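Local coordinates for protein agmatinase (Deinococcus radiodurans, PDB 1WOH) that probably hydrolyses agmatine to putrescine and urea, as a manganese-dependent enzyme of the arginase (ureohydrolase) family, at residues A[121-132]-A[162-173]. Sequence-based numbering, arbitrary orientation.
Sequences HSVSYPLLRAFA and PFRRACEALPNL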
loop_
_atom_site.group_PDB
_atom_site.type_symbol
_atom_site.label_atom_id
_atom_site.label_comp_id
_atom_site.label_asym_id
_atom_site.label_seq_id
_atom_site.Cartn_x
_atom_site.Cartn_y
_atom_site.Cartn_z
ATOM N N HIS A 121 14.625 -16.397 -11.262
ATOM C CA HIS A 121 15.599 -16.759 -12.285
ATOM C C HIS A 121 15.941 -18.240 -12.430
ATOM O O HIS A 121 16.446 -18.667 -13.476
ATOM C CB HIS A 121 16.884 -15.948 -12.108
ATOM C CG HIS A 121 17.543 -15.601 -13.406
ATOM N ND1 HIS A 121 18.375 -14.513 -13.557
ATOM C CD2 HIS A 121 17.444 -16.173 -14.630
ATOM C CE1 HIS A 121 18.756 -14.426 -14.821
ATOM N NE2 HIS A 121 18.205 -15.420 -15.493
ATOM N N SER A 122 15.659 -19.034 -11.406
ATOM C CA SER A 122 15.974 -20.451 -11.495
ATOM C C SER A 122 15.246 -21.119 -12.660
ATOM O O SER A 122 15.676 -22.170 -13.137
ATOM C CB SER A 122 15.619 -21.172 -10.191
ATOM O OG SER A 122 14.255 -21.562 -10.173
ATOM N N VAL A 123 14.155 -20.517 -13.132
ATOM C CA VAL A 123 13.412 -21.117 -14.238
ATOM C C VAL A 123 14.200 -21.137 -15.554
ATOM O O VAL A 123 13.881 -21.920 -16.456
ATOM C CB VAL A 123 12.052 -20.406 -14.470
ATOM C CG1 VAL A 123 11.223 -20.435 -13.188
ATOM C CG2 VAL A 123 12.275 -18.981 -14.952
ATOM N N SER A 124 15.221 -20.291 -15.671
ATOM C CA SER A 124 16.026 -20.242 -16.894
ATOM C C SER A 124 16.719 -21.576 -17.164
ATOM O O SER A 124 16.967 -21.925 -18.315
ATOM C CB SER A 124 17.086 -19.142 -16.813
ATOM O OG SER A 124 16.492 -17.862 -16.715
ATOM N N TYR A 125 17.029 -22.319 -16.107
ATOM C CA TYR A 125 17.688 -23.608 -16.283
ATOM C C TYR A 125 16.795 -24.599 -17.038
ATOM O O TYR A 125 17.160 -25.055 -18.122
ATOM C CB TYR A 125 18.130 -24.176 -14.925
ATOM C CG TYR A 125 18.458 -25.657 -14.945
ATOM C CD1 TYR A 125 19.225 -26.209 -15.973
ATOM C CD2 TYR A 125 17.993 -26.505 -13.938
ATOM C CE1 TYR A 125 19.521 -27.578 -16.000
ATOM C CE2 TYR A 125 18.285 -27.879 -13.952
ATOM C CZ TYR A 125 19.046 -28.404 -14.987
ATOM O OH TYR A 125 19.321 -29.756 -15.025
ATOM N N PRO A 126 15.611 -24.940 -16.491
ATOM C CA PRO A 126 14.761 -25.889 -17.216
ATOM C C PRO A 126 14.289 -25.380 -18.576
ATOM O O PRO A 126 14.052 -26.167 -19.493
ATOM C CB PRO A 126 13.615 -26.159 -16.237
ATOM C CG PRO A 126 13.570 -24.925 -15.388
ATOM C CD PRO A 126 15.033 -24.613 -15.174
ATOM N N LEU A 127 14.156 -24.062 -18.706
ATOM C CA LEU A 127 13.753 -23.459 -19.974
ATOM C C LEU A 127 14.846 -23.755 -21.005
ATOM O O LEU A 127 14.573 -24.227 -22.114
ATOM C CB LEU A 127 13.613 -21.941 -19.808
ATOM C CG LEU A 127 12.257 -21.236 -19.840
ATOM C CD1 LEU A 127 11.124 -22.187 -19.554
ATOM C CD2 LEU A 127 12.292 -20.079 -18.841
ATOM N N LEU A 128 16.091 -23.477 -20.632
ATOM C CA LEU A 128 17.211 -23.698 -21.538
ATOM C C LEU A 128 17.386 -25.153 -21.954
ATOM O O LEU A 128 17.844 -25.421 -23.064
ATOM C CB LEU A 128 18.506 -23.159 -20.922
ATOM C CG LEU A 128 18.648 -21.636 -21.040
ATOM C CD1 LEU A 128 19.794 -21.123 -20.174
ATOM C CD2 LEU A 128 18.882 -21.283 -22.518
ATOM N N ARG A 129 17.009 -26.093 -21.090
ATOM C CA ARG A 129 17.154 -27.501 -21.450
ATOM C C ARG A 129 16.367 -27.829 -22.715
ATOM O O ARG A 129 16.649 -28.819 -23.392
ATOM C CB ARG A 129 16.688 -28.415 -20.311
ATOM C CG ARG A 129 17.561 -28.369 -19.069
ATOM C CD ARG A 129 17.306 -29.569 -18.144
ATOM N NE ARG A 129 15.922 -29.659 -17.690
ATOM C CZ ARG A 129 15.503 -30.491 -16.739
ATOM N NH1 ARG A 129 16.367 -31.306 -16.142
ATOM N NH2 ARG A 129 14.228 -30.514 -16.383
ATOM N N ALA A 130 15.384 -26.995 -23.039
ATOM C CA ALA A 130 14.571 -27.224 -24.225
ATOM C C ALA A 130 15.270 -26.794 -25.513
ATOM O O ALA A 130 14.721 -26.964 -26.603
ATOM C CB ALA A 130 13.242 -26.499 -24.091
ATOM N N PHE A 131 16.473 -26.242 -25.389
ATOM C CA PHE A 131 17.234 -25.780 -26.549
ATOM C C PHE A 131 18.499 -26.615 -26.751
ATOM O O PHE A 131 19.508 -26.129 -27.258
ATOM C CB PHE A 131 17.619 -24.305 -26.374
ATOM C CG PHE A 131 16.438 -23.374 -26.308
ATOM C CD1 PHE A 131 15.600 -23.362 -25.193
ATOM C CD2 PHE A 131 16.156 -22.518 -27.369
ATOM C CE1 PHE A 131 14.495 -22.506 -25.137
ATOM C CE2 PHE A 131 15.056 -21.657 -27.327
ATOM C CZ PHE A 131 14.223 -21.650 -26.211
ATOM N N ALA A 132 18.439 -27.879 -26.356
ATOM C CA ALA A 132 19.590 -28.763 -26.490
ATOM C C ALA A 132 20.039 -28.947 -27.940
ATOM O O ALA A 132 21.216 -29.191 -28.200
ATOM C CB ALA A 132 19.274 -30.120 -25.867
ATOM N N PRO A 162 21.016 -20.890 -12.016
ATOM C CA PRO A 162 20.503 -21.349 -13.313
ATOM C C PRO A 162 21.457 -21.540 -14.488
ATOM O O PRO A 162 21.352 -22.535 -15.211
ATOM C CB PRO A 162 19.388 -20.351 -13.617
ATOM C CG PRO A 162 19.875 -19.102 -12.981
ATOM C CD PRO A 162 20.408 -19.598 -11.649
ATOM N N PHE A 163 22.377 -20.606 -14.696
ATOM C CA PHE A 163 23.290 -20.744 -15.823
ATOM C C PHE A 163 24.387 -21.770 -15.600
ATOM O O PHE A 163 24.957 -22.294 -16.555
ATOM C CB PHE A 163 23.863 -19.377 -16.198
ATOM C CG PHE A 163 22.816 -18.422 -16.679
ATOM C CD1 PHE A 163 22.440 -17.329 -15.905
ATOM C CD2 PHE A 163 22.150 -18.658 -17.877
ATOM C CE1 PHE A 163 21.404 -16.480 -16.321
ATOM C CE2 PHE A 163 21.116 -17.819 -18.303
ATOM C CZ PHE A 163 20.743 -16.728 -17.522
ATOM N N ARG A 164 24.667 -22.072 -14.337
ATOM C CA ARG A 164 25.676 -23.069 -14.005
ATOM C C ARG A 164 25.045 -24.430 -14.302
ATOM O O ARG A 164 25.676 -25.302 -14.909
ATOM C CB ARG A 164 26.056 -22.958 -12.522
ATOM C CG ARG A 164 27.284 -23.770 -12.121
ATOM C CD ARG A 164 28.534 -23.297 -12.859
ATOM N NE ARG A 164 29.740 -23.959 -12.362
ATOM C CZ ARG A 164 30.474 -23.529 -11.339
ATOM N NH1 ARG A 164 30.147 -22.415 -10.687
ATOM N NH2 ARG A 164 31.531 -24.227 -10.949
ATOM N N ARG A 165 23.791 -24.601 -13.885
ATOM C CA ARG A 165 23.063 -25.844 -14.123
ATOM C C ARG A 165 22.845 -26.017 -15.624
ATOM O O ARG A 165 22.967 -27.114 -16.160
ATOM C CB ARG A 165 21.704 -25.819 -13.419
ATOM C CG ARG A 165 21.765 -25.812 -11.893
ATOM C CD ARG A 165 22.268 -27.155 -11.357
ATOM N NE ARG A 165 23.724 -27.237 -11.326
ATOM C CZ ARG A 165 24.484 -26.598 -10.444
ATOM N NH1 ARG A 165 23.925 -25.831 -9.517
ATOM N NH2 ARG A 165 25.805 -26.723 -10.485
ATOM N N ALA A 166 22.524 -24.916 -16.299
ATOM C CA ALA A 166 22.291 -24.953 -17.736
ATOM C C ALA A 166 23.526 -25.445 -18.495
ATOM O O ALA A 166 23.434 -26.345 -19.338
ATOM C CB ALA A 166 21.882 -23.557 -18.236
ATOM N N CYS A 167 24.678 -24.856 -18.199
ATOM C CA CYS A 167 25.904 -25.234 -18.883
ATOM C C CYS A 167 26.294 -26.682 -18.669
ATOM O O CYS A 167 26.723 -27.356 -19.604
ATOM C CB CYS A 167 27.050 -24.305 -18.474
ATOM S SG CYS A 167 26.949 -22.674 -19.267
ATOM N N GLU A 168 26.141 -27.182 -17.450
ATOM C CA GLU A 168 26.503 -28.568 -17.211
ATOM C C GLU A 168 25.513 -29.537 -17.855
ATOM O O GLU A 168 25.847 -30.690 -18.118
ATOM C CB GLU A 168 26.660 -28.843 -15.708
ATOM C CG GLU A 168 25.609 -28.242 -14.818
ATOM C CD GLU A 168 25.814 -28.610 -13.355
ATOM O OE1 GLU A 168 26.868 -28.259 -12.782
ATOM O OE2 GLU A 168 24.915 -29.256 -12.782
ATOM N N ALA A 169 24.306 -29.064 -18.145
ATOM C CA ALA A 169 23.303 -29.917 -18.770
ATOM C C ALA A 169 23.274 -29.773 -20.294
ATOM O O ALA A 169 22.743 -30.637 -20.993
ATOM C CB ALA A 169 21.927 -29.607 -18.199
ATOM N N LEU A 170 23.862 -28.696 -20.807
ATOM C CA LEU A 170 23.853 -28.438 -22.245
ATOM C C LEU A 170 25.230 -28.156 -22.824
ATOM O O LEU A 170 25.685 -27.011 -22.845
ATOM C CB LEU A 170 22.931 -27.253 -22.542
ATOM C CG LEU A 170 21.491 -27.448 -22.063
ATOM C CD1 LEU A 170 20.790 -26.101 -21.912
ATOM C CD2 LEU A 170 20.760 -28.343 -23.048
ATOM N N PRO A 171 25.916 -29.197 -23.316
ATOM C CA PRO A 171 27.242 -28.948 -23.878
ATOM C C PRO A 171 27.214 -27.963 -25.048
ATOM O O PRO A 171 28.236 -27.362 -25.376
ATOM C CB PRO A 171 27.716 -30.348 -24.286
ATOM C CG PRO A 171 26.429 -31.056 -24.614
ATOM C CD PRO A 171 25.513 -30.603 -23.495
ATOM N N ASN A 172 26.045 -27.790 -25.657
ATOM C CA ASN A 172 25.900 -26.870 -26.788
ATOM C C ASN A 172 25.830 -25.401 -26.357
ATOM O O ASN A 172 26.006 -24.501 -27.183
ATOM C CB ASN A 172 24.662 -27.231 -27.622
ATOM C CG ASN A 172 23.375 -27.170 -26.824
ATOM O OD1 ASN A 172 23.266 -27.773 -25.757
ATOM N ND2 ASN A 172 22.384 -26.448 -27.343
ATOM N N LEU A 173 25.577 -25.159 -25.070
ATOM C CA LEU A 173 25.521 -23.788 -24.546
ATOM C C LEU A 173 26.984 -23.400 -24.376
ATOM O O LEU A 173 27.586 -23.616 -23.317
ATOM C CB LEU A 173 24.801 -23.758 -23.194
ATOM C CG LEU A 173 24.156 -22.429 -22.785
ATOM C CD1 LEU A 173 23.534 -22.585 -21.402
ATOM C CD2 LEU A 173 25.186 -21.316 -22.784
HETATM O O HOH W 1 22.452 -29.435 -14.501
#
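With chi1 of Y125 at 163°, CG trans to the backbone N, the phenol ring reaches along helix 162-169 and lies with one face over R165 CB, which sits 3.5 Å from the ring centroid in a CH-pi contact. A169 CB meets the same ring at its edge, 3.8 Å from Y125 CE1. Beyond it, one water links Y125 OH to R165 O and E168 OE2, donating to both of the latter; R165 holds E168 side-on through NE and NH2. Replacing Y125 by an alanine would probably strip R165 CB of its aromatic cover, open a gap beside A169 CB and leave the water without its phenol partner. On the inner side, chi1 of L128 (-79°) sets CG beside its own backbone N, and CD1 packs 3.7 Å from A166 CB and also against F163 and L173. F163 turns its ring nearly perpendicular to that of H121, its CE1 3.5 Å from H121 NE2, though the main polar partner of the H121 side chain is S227; P162 CB packs against H121 O. At the far end L170 CD2 touches A132 CB at 3.6 Å, and N172 ND2 donates to F131 O (2.9 Å) through a bent bond; N172 ND2 also bonds V134 O. Helices 124-128 and 162-169 run roughly parallel, 25° apart, side by side over strand 137-142, where L128 and F163 rest on L137 and V139. Such neighbouring helices on one face of a parallel sheet belong to the three-layer alpha/beta fold of the arginase family, where H121, with D143 and D147, belongs to the binuclear manganese site, unoccupied in this chain's model.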